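Local coordinates for protein glycosyl hydrolase (Rhizobium leguminosarum bv. trifolii, PDB 5NDX) that probably hydrolyses O-glycosidic bonds as a family 39 glycoside hydrolase and is a bacterial orthologue of human alpha-L-iduronidase, at residues A[56-61]-A[83-88]; A[25-28]-A[32-35]; A[122-127]-A[134-139]. The protein carries 2 engineered substitutions. All coordinates share one frame; numbering follows the deposited sequence.

Contact 1: residues A[56-61]-A[83-88]; sequences LRVHYL and DVMIEH. With 8U8 ((2~{R},3~{S},4~{S},5~{R},6~{S})-6-(4-methyl-2-oxidanylidene-chromen-7-yl)oxy-3,4,5-tris(oxidanyl)oxane-2-carboxylic acid), chain M.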
loop_
_atom_site.group_PDB
_atom_site.type_symbol
_atom_site.label_atom_id
_atom_site.label_comp_id
_atom_site.label_asym_id
_atom_site.label_seq_id
_atom_site.Cartn_x
_atom_site.Cartn_y
_atom_site.Cartn_z
ATOM N N LEU A 56 -6.132 -4.020 3.934
ATOM C CA LEU A 56 -6.775 -4.170 2.644
ATOM C C LEU A 56 -8.230 -3.781 2.772
ATOM O O LEU A 56 -8.923 -4.298 3.661
ATOM C CB LEU A 56 -6.746 -5.615 2.196
ATOM C CG LEU A 56 -5.482 -6.250 1.749
ATOM C CD1 LEU A 56 -5.796 -7.635 1.209
ATOM C CD2 LEU A 56 -4.812 -5.406 0.664
ATOM N N ARG A 57 -8.682 -2.919 1.892
ATOM C CA ARG A 57 -10.041 -2.417 1.877
ATOM C C ARG A 57 -10.694 -3.036 0.643
ATOM O O ARG A 57 -10.508 -2.569 -0.487
ATOM C CB ARG A 57 -10.071 -0.906 1.824
ATOM C CG ARG A 57 -11.470 -0.300 1.778
ATOM C CD ARG A 57 -11.473 1.199 2.108
ATOM N NE ARG A 57 -12.224 1.896 1.094
ATOM C CZ ARG A 57 -13.491 2.249 1.149
ATOM N NH1 ARG A 57 -14.222 2.022 2.205
ATOM N NH2 ARG A 57 -14.034 2.832 0.122
ATOM N N VAL A 58 -11.369 -4.152 0.850
ATOM C CA VAL A 58 -11.911 -4.929 -0.270
ATOM C C VAL A 58 -13.452 -4.800 -0.305
ATOM O O VAL A 58 -14.124 -5.130 0.705
ATOM C CB VAL A 58 -11.519 -6.409 -0.148
ATOM C CG1 VAL A 58 -12.134 -7.206 -1.276
ATOM C CG2 VAL A 58 -9.989 -6.599 -0.113
ATOM N N HIS A 59 -13.988 -4.378 -1.459
ATOM C CA HIS A 59 -15.429 -4.146 -1.622
ATOM C C HIS A 59 -16.235 -5.439 -1.702
ATOM O O HIS A 59 -15.795 -6.415 -2.321
ATOM C CB HIS A 59 -15.752 -3.406 -2.936
ATOM C CG HIS A 59 -15.452 -1.946 -2.951
ATOM N ND1 HIS A 59 -15.204 -1.209 -1.812
ATOM C CD2 HIS A 59 -15.454 -1.058 -3.983
ATOM C CE1 HIS A 59 -15.024 0.061 -2.138
ATOM N NE2 HIS A 59 -15.158 0.176 -3.452
ATOM N N TYR A 60 -17.429 -5.409 -1.136
ATOM C CA TYR A 60 -18.433 -6.491 -1.276
ATOM C C TYR A 60 -18.007 -7.809 -0.634
ATOM O O TYR A 60 -18.290 -8.881 -1.162
ATOM C CB TYR A 60 -18.760 -6.724 -2.759
ATOM C CG TYR A 60 -19.285 -5.506 -3.480
ATOM C CD1 TYR A 60 -20.547 -5.001 -3.158
ATOM C CD2 TYR A 60 -18.574 -4.898 -4.508
ATOM C CE1 TYR A 60 -21.091 -3.914 -3.824
ATOM C CE2 TYR A 60 -19.103 -3.794 -5.189
ATOM C CZ TYR A 60 -20.368 -3.312 -4.827
ATOM O OH TYR A 60 -20.944 -2.230 -5.427
ATOM N N LEU A 61 -17.355 -7.745 0.531
ATOM C CA LEU A 61 -17.055 -8.971 1.257
ATOM C C LEU A 61 -18.332 -9.814 1.507
ATOM O O LEU A 61 -18.282 -11.026 1.385
ATOM C CB LEU A 61 -16.315 -8.680 2.572
ATOM C CG LEU A 61 -14.829 -8.336 2.351
ATOM C CD1 LEU A 61 -14.280 -7.677 3.595
ATOM C CD2 LEU A 61 -14.043 -9.571 1.956
ATOM N N ASP A 83 -9.000 -15.656 5.447
ATOM C CA ASP A 83 -7.835 -16.458 5.803
ATOM C C ASP A 83 -6.608 -16.065 4.967
ATOM O O ASP A 83 -5.510 -16.027 5.495
ATOM C CB ASP A 83 -8.070 -17.950 5.593
ATOM C CG ASP A 83 -8.922 -18.593 6.663
ATOM O OD1 ASP A 83 -9.261 -18.006 7.711
ATOM O OD2 ASP A 83 -9.298 -19.727 6.392
ATOM N N VAL A 84 -6.774 -15.806 3.670
ATOM C CA VAL A 84 -5.612 -15.384 2.873
ATOM C C VAL A 84 -5.024 -14.066 3.315
ATOM O O VAL A 84 -3.823 -13.904 3.203
ATOM C CB VAL A 84 -5.762 -15.191 1.304
ATOM C CG1 VAL A 84 -5.406 -16.430 0.616
ATOM C CG2 VAL A 84 -7.024 -14.552 0.829
ATOM N N MET A 85 -5.860 -13.123 3.726
ATOM C CA MET A 85 -5.339 -11.879 4.282
ATOM C C MET A 85 -4.513 -12.134 5.542
ATOM O O MET A 85 -3.348 -11.760 5.586
ATOM C CB MET A 85 -6.443 -10.908 4.624
ATOM C CG MET A 85 -7.298 -10.466 3.453
ATOM S SD MET A 85 -8.238 -9.062 4.083
ATOM C CE MET A 85 -9.465 -9.102 2.834
ATOM N N ILE A 86 -5.105 -12.813 6.521
ATOM C CA ILE A 86 -4.458 -13.102 7.823
ATOM C C ILE A 86 -3.132 -13.859 7.657
ATOM O O ILE A 86 -2.132 -13.511 8.240
ATOM C CB ILE A 86 -5.410 -13.853 8.787
ATOM C CG1 ILE A 86 -6.409 -12.915 9.493
ATOM C CG2 ILE A 86 -4.648 -14.481 9.973
ATOM C CD1 ILE A 86 -6.943 -11.725 8.749
ATOM N N GLU A 87 -3.135 -14.844 6.799
ATOM C CA GLU A 87 -1.956 -15.617 6.476
ATOM C C GLU A 87 -0.807 -14.760 5.875
ATOM O O GLU A 87 0.350 -15.077 6.063
ATOM C CB GLU A 87 -2.412 -16.691 5.491
ATOM C CG GLU A 87 -1.345 -17.676 5.075
ATOM C CD GLU A 87 -1.704 -18.463 3.813
ATOM O OE1 GLU A 87 -2.846 -18.358 3.281
ATOM O OE2 GLU A 87 -0.800 -19.198 3.349
ATOM N N HIS A 88 -1.114 -13.647 5.197
ATOM C CA HIS A 88 -0.048 -12.751 4.683
ATOM C C HIS A 88 0.156 -11.489 5.520
ATOM O O HIS A 88 0.678 -10.497 5.014
ATOM C CB HIS A 88 -0.346 -12.431 3.234
ATOM C CG HIS A 88 -0.227 -13.626 2.372
ATOM N ND1 HIS A 88 -1.301 -14.431 2.079
ATOM C CD2 HIS A 88 0.856 -14.228 1.836
ATOM C CE1 HIS A 88 -0.895 -15.450 1.343
ATOM N NE2 HIS A 88 0.412 -15.356 1.183
HETATM C C15 8U8 M . -20.100 6.684 -10.055
HETATM C C13 8U8 M . -19.321 7.537 -9.240
HETATM C C14 8U8 M . -19.764 8.845 -9.030
HETATM C C16 8U8 M . -19.045 9.710 -8.200
HETATM O O9 8U8 M . -19.479 10.855 -8.088
HETATM O O8 8U8 M . -17.876 9.304 -7.585
HETATM C C11 8U8 M . -17.474 7.994 -7.676
HETATM C C10 8U8 M . -16.366 7.576 -6.932
HETATM C C12 8U8 M . -18.186 7.097 -8.518
HETATM C C7 8U8 M . -17.755 5.757 -8.553
HETATM C C8 8U8 M . -16.649 5.342 -7.803
HETATM C C9 8U8 M . -15.937 6.245 -6.997
HETATM O O2 8U8 M . -14.863 5.875 -6.212
HETATM C C5 8U8 M . -13.979 4.722 -6.498
HETATM O O1 8U8 M . -13.586 4.775 -7.878
HETATM C C1 8U8 M . -13.046 3.644 -8.445
HETATM C C6 8U8 M . -12.023 4.183 -9.270
HETATM O O7 8U8 M . -11.710 3.512 -10.247
HETATM O O6 8U8 M . -11.539 5.240 -8.909
HETATM C C2 8U8 M . -12.321 2.650 -7.486
HETATM O O5 8U8 M . -11.024 3.187 -7.152
HETATM C C3 8U8 M . -13.172 2.282 -6.193
HETATM O O4 8U8 M . -13.550 0.950 -6.244
HETATM C C4 8U8 M . -14.424 3.204 -6.043
HETATM O O3 8U8 M . -14.957 3.038 -4.666
#
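With chi1 at -61°, Met85 sets its CG opposite its own carbonyl carbon, and the chain beyond then runs out extended from helix 76-87 to Leu56 and Val58 on strand 55-58. Leu56 reciprocates with CG likewise turned beside its backbone N, which carries CD1 out to the thioether. The methionine therefore touches the strand along its length: CG lies 3.9 Å from Leu56 CD1, SD passes 4.0 Å from the same methyl, and the terminal CE reaches Val58 CG2 at 3.9 Å. Each leucine or valine branch crosses the thioether at a slant, so one unbranched chain spans two side chains of the strand that project from the same side. Leu42 of helix 36-45 packs against Leu56, and Pro92 of strand 91-95 against Met85, in a buried interface. One turn on from Val84, His88 folds back: its ND1 donates to Val84 O over 2.8 Å, nearly straight at 170° and in the carbonyl plane, which fixes the rotation of the imidazole.

Between the two apolar residues, the CB of Arg57 points away from the helix, and its guanidinium forms salt bridges with Glu95, Glu142, Asp264 and Glu265. Just past the strand, His59 donates from NE2 to O3 of the bound methylumbelliferyl uronide over 3.1 Å, with the hydroxyl oxygen at the edge of the ring and near its plane. Its ND1 is hydrogen-bonded to Glu95, which helps orient the ring toward the sugar. Apolar side chains facing the helix, a charged one turned into the barrel and a ligand-binding residue just beyond the strand's C-terminal end are the pattern of a beta-alpha unit in a TIM barrel.

Contact 2: residues A[25-28]-A[32-35]; sequences TGFS and LLLE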
loop_
_atom_site.group_PDB
_atom_site.type_symbol
_atom_site.label_atom_id
_atom_site.label_comp_id
_atom_site.label_asym_id
_atom_site.label_seq_id
_atom_site.Cartn_x
_atom_site.Cartn_y
_atom_site.Cartn_z
ATOM N N THR A 25 -4.097 -0.521 0.978
ATOM C CA THR A 25 -4.531 -0.506 -0.402
ATOM C C THR A 25 -5.893 -1.213 -0.459
ATOM O O THR A 25 -6.473 -1.594 0.563
ATOM C CB THR A 25 -3.467 -1.126 -1.385
ATOM O OG1 THR A 25 -3.925 -1.034 -2.749
ATOM C CG2 THR A 25 -3.218 -2.575 -1.104
ATOM N N GLY A 26 -6.411 -1.348 -1.651
ATOM C CA GLY A 26 -7.699 -1.928 -1.815
ATOM C C GLY A 26 -8.003 -2.265 -3.257
ATOM O O GLY A 26 -7.231 -1.939 -4.175
ATOM N N PHE A 27 -9.116 -2.978 -3.425
ATOM C CA PHE A 27 -9.619 -3.403 -4.732
ATOM C C PHE A 27 -11.075 -3.895 -4.598
ATOM O O PHE A 27 -11.646 -3.916 -3.497
ATOM C CB PHE A 27 -8.739 -4.478 -5.371
ATOM C CG PHE A 27 -8.648 -5.749 -4.575
ATOM C CD1 PHE A 27 -9.605 -6.748 -4.707
ATOM C CD2 PHE A 27 -7.623 -5.940 -3.695
ATOM C CE1 PHE A 27 -9.533 -7.903 -3.963
ATOM C CE2 PHE A 27 -7.524 -7.111 -2.962
ATOM C CZ PHE A 27 -8.502 -8.088 -3.092
ATOM N N SER A 28 -11.647 -4.231 -5.759
ATOM C CA SER A 28 -12.988 -4.732 -5.901
ATOM C C SER A 28 -12.972 -5.707 -7.090
ATOM O O SER A 28 -12.210 -5.487 -8.023
ATOM C CB SER A 28 -13.946 -3.583 -6.177
ATOM O OG SER A 28 -15.247 -4.059 -6.006
ATOM N N LEU A 32 -11.954 -11.672 -6.097
ATOM C CA LEU A 32 -10.525 -11.761 -6.472
ATOM C C LEU A 32 -9.697 -12.368 -5.402
ATOM O O LEU A 32 -8.689 -13.000 -5.718
ATOM C CB LEU A 32 -9.932 -10.403 -6.867
ATOM C CG LEU A 32 -10.539 -9.762 -8.095
ATOM C CD1 LEU A 32 -9.825 -8.444 -8.337
ATOM C CD2 LEU A 32 -10.463 -10.680 -9.304
ATOM N N LEU A 33 -10.117 -12.273 -4.136
ATOM C CA LEU A 33 -9.340 -12.900 -3.052
ATOM C C LEU A 33 -9.268 -14.431 -3.173
ATOM O O LEU A 33 -8.389 -15.051 -2.611
ATOM C CB LEU A 33 -9.899 -12.540 -1.678
ATOM C CG LEU A 33 -9.649 -11.140 -1.171
ATOM C CD1 LEU A 33 -10.566 -10.721 -0.036
ATOM C CD2 LEU A 33 -8.201 -11.026 -0.689
ATOM N N LEU A 34 -10.174 -15.032 -3.919
ATOM C CA LEU A 34 -10.149 -16.482 -4.142
ATOM C C LEU A 34 -9.309 -16.877 -5.351
ATOM O O LEU A 34 -9.095 -18.039 -5.535
ATOM C CB LEU A 34 -11.565 -17.015 -4.371
ATOM C CG LEU A 34 -12.585 -16.539 -3.318
ATOM C CD1 LEU A 34 -14.005 -16.945 -3.723
ATOM C CD2 LEU A 34 -12.229 -17.041 -1.932
ATOM N N GLU A 35 -8.836 -15.934 -6.156
ATOM C CA GLU A 35 -8.075 -16.259 -7.375
ATOM C C GLU A 35 -6.581 -16.448 -7.083
ATOM O O GLU A 35 -6.027 -15.760 -6.244
ATOM C CB GLU A 35 -8.201 -15.121 -8.391
ATOM C CG GLU A 35 -9.591 -14.908 -8.984
ATOM C CD GLU A 35 -10.175 -16.178 -9.637
ATOM O OE1 GLU A 35 -9.464 -16.998 -10.239
ATOM O OE2 GLU A 35 -11.377 -16.379 -9.508
#
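Phe27 reaches Leu32 and Leu33 with one side and the tip of its ring. Its CB leaves strand 24-27 in the direction of segment 32-35, and chi1 of 61° places CG between the backbone N and the carbonyl carbon, from where the ring stands out toward the 3-10 segment. Along the side that runs through CD1, the first neighbour is Leu32 CD1 at 4.0 Å. One atom further, CE1 meets Leu32 CB at 3.9 Å, an approach slanted to the ring. At the tip, CZ is met by Leu33: CG and CD2 each come within 3.8 Å, and CD2 lies in the ring plane, so this leucine abuts the rim of the ring instead of stacking on it. The CB of Leu33 leaves the backbone across the line between the segments, but its branched end swings closer to the phenylalanine.

This is the first beta-alpha unit of the TIM barrel, in which strand 24-27 passes through a short loop and a 3-10 segment into helix 36-45. The phenylalanine lies between strand and loop, and its side chain also touches Met38 of that helix and Val58 of the adjacent strand. Leu33 extends the apolar layer outward to Leu42 and to Ala81, Val84 and Met85 of helix 76-87.

Leu32 also rests a methyl against the backbone, CD1 lying 3.8 Å from Ser28 O. The CB of Ser28 points away from segment 32-35, and its side chain comes within about 5 Å of a bound uronide. Just past the 3-10 segment, Glu35 N donates to Leu32 O over 3.0 Å. Glu35 occupies the N-cap position of helix 36-45, while its OE1 forms a salt bridge with Arg332.

Contact 3: residues A[122-127]-A[134-139]; sequences ATVDRY and DELRTW. With SO4 (sulfate ion), chain L.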
loop_
_atom_site.group_PDB
_atom_site.type_symbol
_atom_site.label_atom_id
_atom_site.label_comp_id
_atom_site.label_asym_id
_atom_site.label_seq_id
_atom_site.Cartn_x
_atom_site.Cartn_y
_atom_site.Cartn_z
ATOM N N ALA A 122 -23.042 -11.830 13.851
ATOM C CA ALA A 122 -22.561 -13.170 13.509
ATOM C C ALA A 122 -21.111 -13.162 12.901
ATOM O O ALA A 122 -20.287 -14.082 13.158
ATOM C CB ALA A 122 -23.548 -13.857 12.561
ATOM N N THR A 123 -20.810 -12.118 12.142
ATOM C CA THR A 123 -19.496 -11.954 11.511
ATOM C C THR A 123 -18.423 -11.832 12.564
ATOM O O THR A 123 -17.436 -12.577 12.572
ATOM C CB THR A 123 -19.472 -10.697 10.621
ATOM O OG1 THR A 123 -20.537 -10.749 9.673
ATOM C CG2 THR A 123 -18.152 -10.569 9.889
ATOM N N VAL A 124 -18.657 -10.905 13.482
ATOM C CA VAL A 124 -17.750 -10.623 14.549
ATOM C C VAL A 124 -17.609 -11.831 15.480
ATOM O O VAL A 124 -16.505 -12.207 15.908
ATOM C CB VAL A 124 -18.216 -9.342 15.258
ATOM C CG1 VAL A 124 -17.639 -9.258 16.649
ATOM C CG2 VAL A 124 -17.721 -8.165 14.428
ATOM N N ASP A 125 -18.732 -12.466 15.763
ATOM C CA ASP A 125 -18.698 -13.704 16.531
ATOM C C ASP A 125 -17.868 -14.812 15.868
ATOM O O ASP A 125 -17.020 -15.415 16.481
ATOM C CB ASP A 125 -20.118 -14.210 16.784
ATOM C CG ASP A 125 -20.125 -15.391 17.709
ATOM O OD1 ASP A 125 -19.908 -15.159 18.903
ATOM O OD2 ASP A 125 -20.263 -16.530 17.214
ATOM N N ARG A 126 -18.092 -15.055 14.599
ATOM C CA ARG A 126 -17.350 -16.084 13.921
ATOM C C ARG A 126 -15.829 -15.801 13.815
ATOM O O ARG A 126 -15.010 -16.708 14.070
ATOM C CB ARG A 126 -17.922 -16.273 12.556
ATOM C CG ARG A 126 -17.278 -17.395 11.787
ATOM C CD ARG A 126 -17.951 -17.482 10.435
ATOM N NE ARG A 126 -17.412 -18.613 9.694
ATOM C CZ ARG A 126 -17.756 -19.885 9.907
ATOM N NH1 ARG A 126 -18.645 -20.210 10.845
ATOM N NH2 ARG A 126 -17.198 -20.853 9.194
ATOM N N TYR A 127 -15.448 -14.573 13.446
ATOM C CA TYR A 127 -14.048 -14.327 13.114
ATOM C C TYR A 127 -13.261 -14.078 14.380
ATOM O O TYR A 127 -12.106 -14.449 14.463
ATOM C CB TYR A 127 -13.887 -13.290 11.957
ATOM C CG TYR A 127 -14.460 -13.886 10.701
ATOM C CD1 TYR A 127 -13.924 -15.060 10.165
ATOM C CD2 TYR A 127 -15.560 -13.335 10.071
ATOM C CE1 TYR A 127 -14.481 -15.650 9.033
ATOM C CE2 TYR A 127 -16.152 -13.959 8.982
ATOM C CZ TYR A 127 -15.603 -15.109 8.469
ATOM O OH TYR A 127 -16.182 -15.708 7.390
ATOM N N ASP A 134 -8.174 -10.636 19.992
ATOM C CA ASP A 134 -7.062 -9.721 19.797
ATOM C C ASP A 134 -6.921 -9.359 18.284
ATOM O O ASP A 134 -6.847 -8.172 17.976
ATOM C CB ASP A 134 -5.760 -10.294 20.363
ATOM C CG ASP A 134 -5.710 -10.244 21.903
ATOM O OD1 ASP A 134 -6.622 -9.628 22.540
ATOM O OD2 ASP A 134 -4.744 -10.815 22.480
ATOM N N GLU A 135 -6.996 -10.363 17.385
ATOM C CA GLU A 135 -6.923 -10.123 15.932
ATOM C C GLU A 135 -8.046 -9.223 15.497
ATOM O O GLU A 135 -7.775 -8.210 14.852
ATOM C CB GLU A 135 -6.883 -11.415 15.096
ATOM C CG GLU A 135 -6.938 -11.226 13.567
ATOM C CD GLU A 135 -5.741 -10.485 12.979
ATOM O OE1 GLU A 135 -4.657 -10.583 13.534
ATOM O OE2 GLU A 135 -5.878 -9.775 11.963
ATOM N N LEU A 136 -9.279 -9.549 15.887
ATOM C CA LEU A 136 -10.440 -8.729 15.506
ATOM C C LEU A 136 -10.342 -7.255 15.879
ATOM O O LEU A 136 -10.748 -6.353 15.121
ATOM C CB LEU A 136 -11.736 -9.296 16.104
ATOM C CG LEU A 136 -12.763 -9.889 15.160
ATOM C CD1 LEU A 136 -13.533 -8.819 14.495
ATOM C CD2 LEU A 136 -12.131 -10.768 14.101
ATOM N N ARG A 137 -9.842 -7.028 17.072
ATOM C CA ARG A 137 -9.720 -5.706 17.590
ATOM C C ARG A 137 -8.664 -4.879 16.861
ATOM O O ARG A 137 -8.621 -3.714 17.112
ATOM C CB ARG A 137 -9.374 -5.727 19.100
ATOM C CG ARG A 137 -10.568 -6.075 19.969
ATOM C CD ARG A 137 -10.177 -6.176 21.439
ATOM N NE ARG A 137 -10.678 -7.397 22.064
ATOM C CZ ARG A 137 -11.619 -7.485 23.012
ATOM N NH1 ARG A 137 -12.256 -6.414 23.482
ATOM N NH2 ARG A 137 -11.960 -8.681 23.494
ATOM N N THR A 138 -7.789 -5.485 16.057
ATOM C CA THR A 138 -6.836 -4.732 15.221
ATOM C C THR A 138 -7.468 -4.294 13.880
ATOM O O THR A 138 -6.811 -3.560 13.105
ATOM C CB THR A 138 -5.533 -5.516 14.942
ATOM O OG1 THR A 138 -5.803 -6.631 14.074
ATOM C CG2 THR A 138 -4.789 -5.964 16.298
ATOM N N TRP A 139 -8.724 -4.702 13.613
ATOM C CA TRP A 139 -9.381 -4.376 12.359
ATOM C C TRP A 139 -10.100 -3.048 12.495
ATOM O O TRP A 139 -10.203 -2.537 13.605
ATOM C CB TRP A 139 -10.355 -5.429 11.953
ATOM C CG TRP A 139 -9.777 -6.782 11.709
ATOM C CD1 TRP A 139 -8.504 -7.177 11.866
ATOM C CD2 TRP A 139 -10.520 -7.941 11.328
ATOM N NE1 TRP A 139 -8.383 -8.531 11.588
ATOM C CE2 TRP A 139 -9.613 -9.012 11.235
ATOM C CE3 TRP A 139 -11.862 -8.161 10.971
ATOM C CZ2 TRP A 139 -10.006 -10.290 10.858
ATOM C CZ3 TRP A 139 -12.246 -9.441 10.582
ATOM C CH2 TRP A 139 -11.333 -10.480 10.538
HETATM S S SO4 L . -19.873 -23.654 9.930
HETATM O O1 SO4 L . -18.549 -23.735 9.232
HETATM O O2 SO4 L . -19.640 -23.210 11.336
HETATM O O3 SO4 L . -20.813 -22.693 9.271
HETATM O O4 SO4 L . -20.487 -25.018 9.916
#
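Leu136 is the bump of this interface: its CD2 methyl drops into a notch formed by Tyr127 and Trp139. One wall is the end of the tyrosine's main chain and its CB, with Tyr127 C at 3.5 Å and Tyr127 CB at 3.7 Å from Leu136 CD2. The other is a face of the indole, over which the same methyl sits 3.6 Å above the plane, displaced toward the rim. The notch is closed where Trp139 CH2 approaches Tyr127 CB to 4.1 Å, obliquely to the ring. On the other branch, Leu136 CD1 reaches Val124 CG2 at 4.2 Å, one turn back along the helix, so the two methyls are spread over neighbouring turns.

The long barrel helix 110-131 and the short helix 133-136 are thus folded against one another just before strand 140-142, in the return leg of a beta-alpha-beta crossover of the TIM barrel. A type I turn from Leu136 to Trp139 makes the change of direction and brings one face of the indole against the leucine methyl. Its rotation is fixed by Trp139 NE1, which donates in the ring plane to Glu135 OE2 over 2.8 Å, meeting the carboxylate oxygen on its anti side but 28° out of the carboxylate plane. Ile86 of helix 76-87 and Pro92 pack against the tryptophan as well.

The tyrosine ring itself leads away from this notch toward helix 76-87. With CG anti to the backbone N (chi1 -176°), Arg126 lays CG over the centre of one tyrosine face, and Tyr127 OH is hydrogen-bonded to Asp79 OD1. Arg126 continues past the ring as an extended chain to a sulfate, probably from the crystallisation liquor: NH1 and NH2 each donate to a separate oxygen, while NH2 also forms a salt bridge with Asp79.

In the fold
Along the chain contact 2 comes first, then contacts 1 and 3, following the early beta-alpha units of the TIM barrel. Contacts 1 and 2 have centres about 7 Å apart and share the parallel sheet, where strands 24-27 and 55-58 are neighbours. They join through probable backbone hydrogen bonds, such as Arg57 N to Thr25 O at 2.9 Å. Contact 3, its centre about 13 Å from that of contact 1, lies further out in the helical layer and meets it through Ile86; contact 2 is about 20 Å from it, centre to centre, without touching. Contact 1 runs from the helices to the uronide-binding His59, and contact 2 ends near the same ligand, whereas contact 3 packs the outer layer.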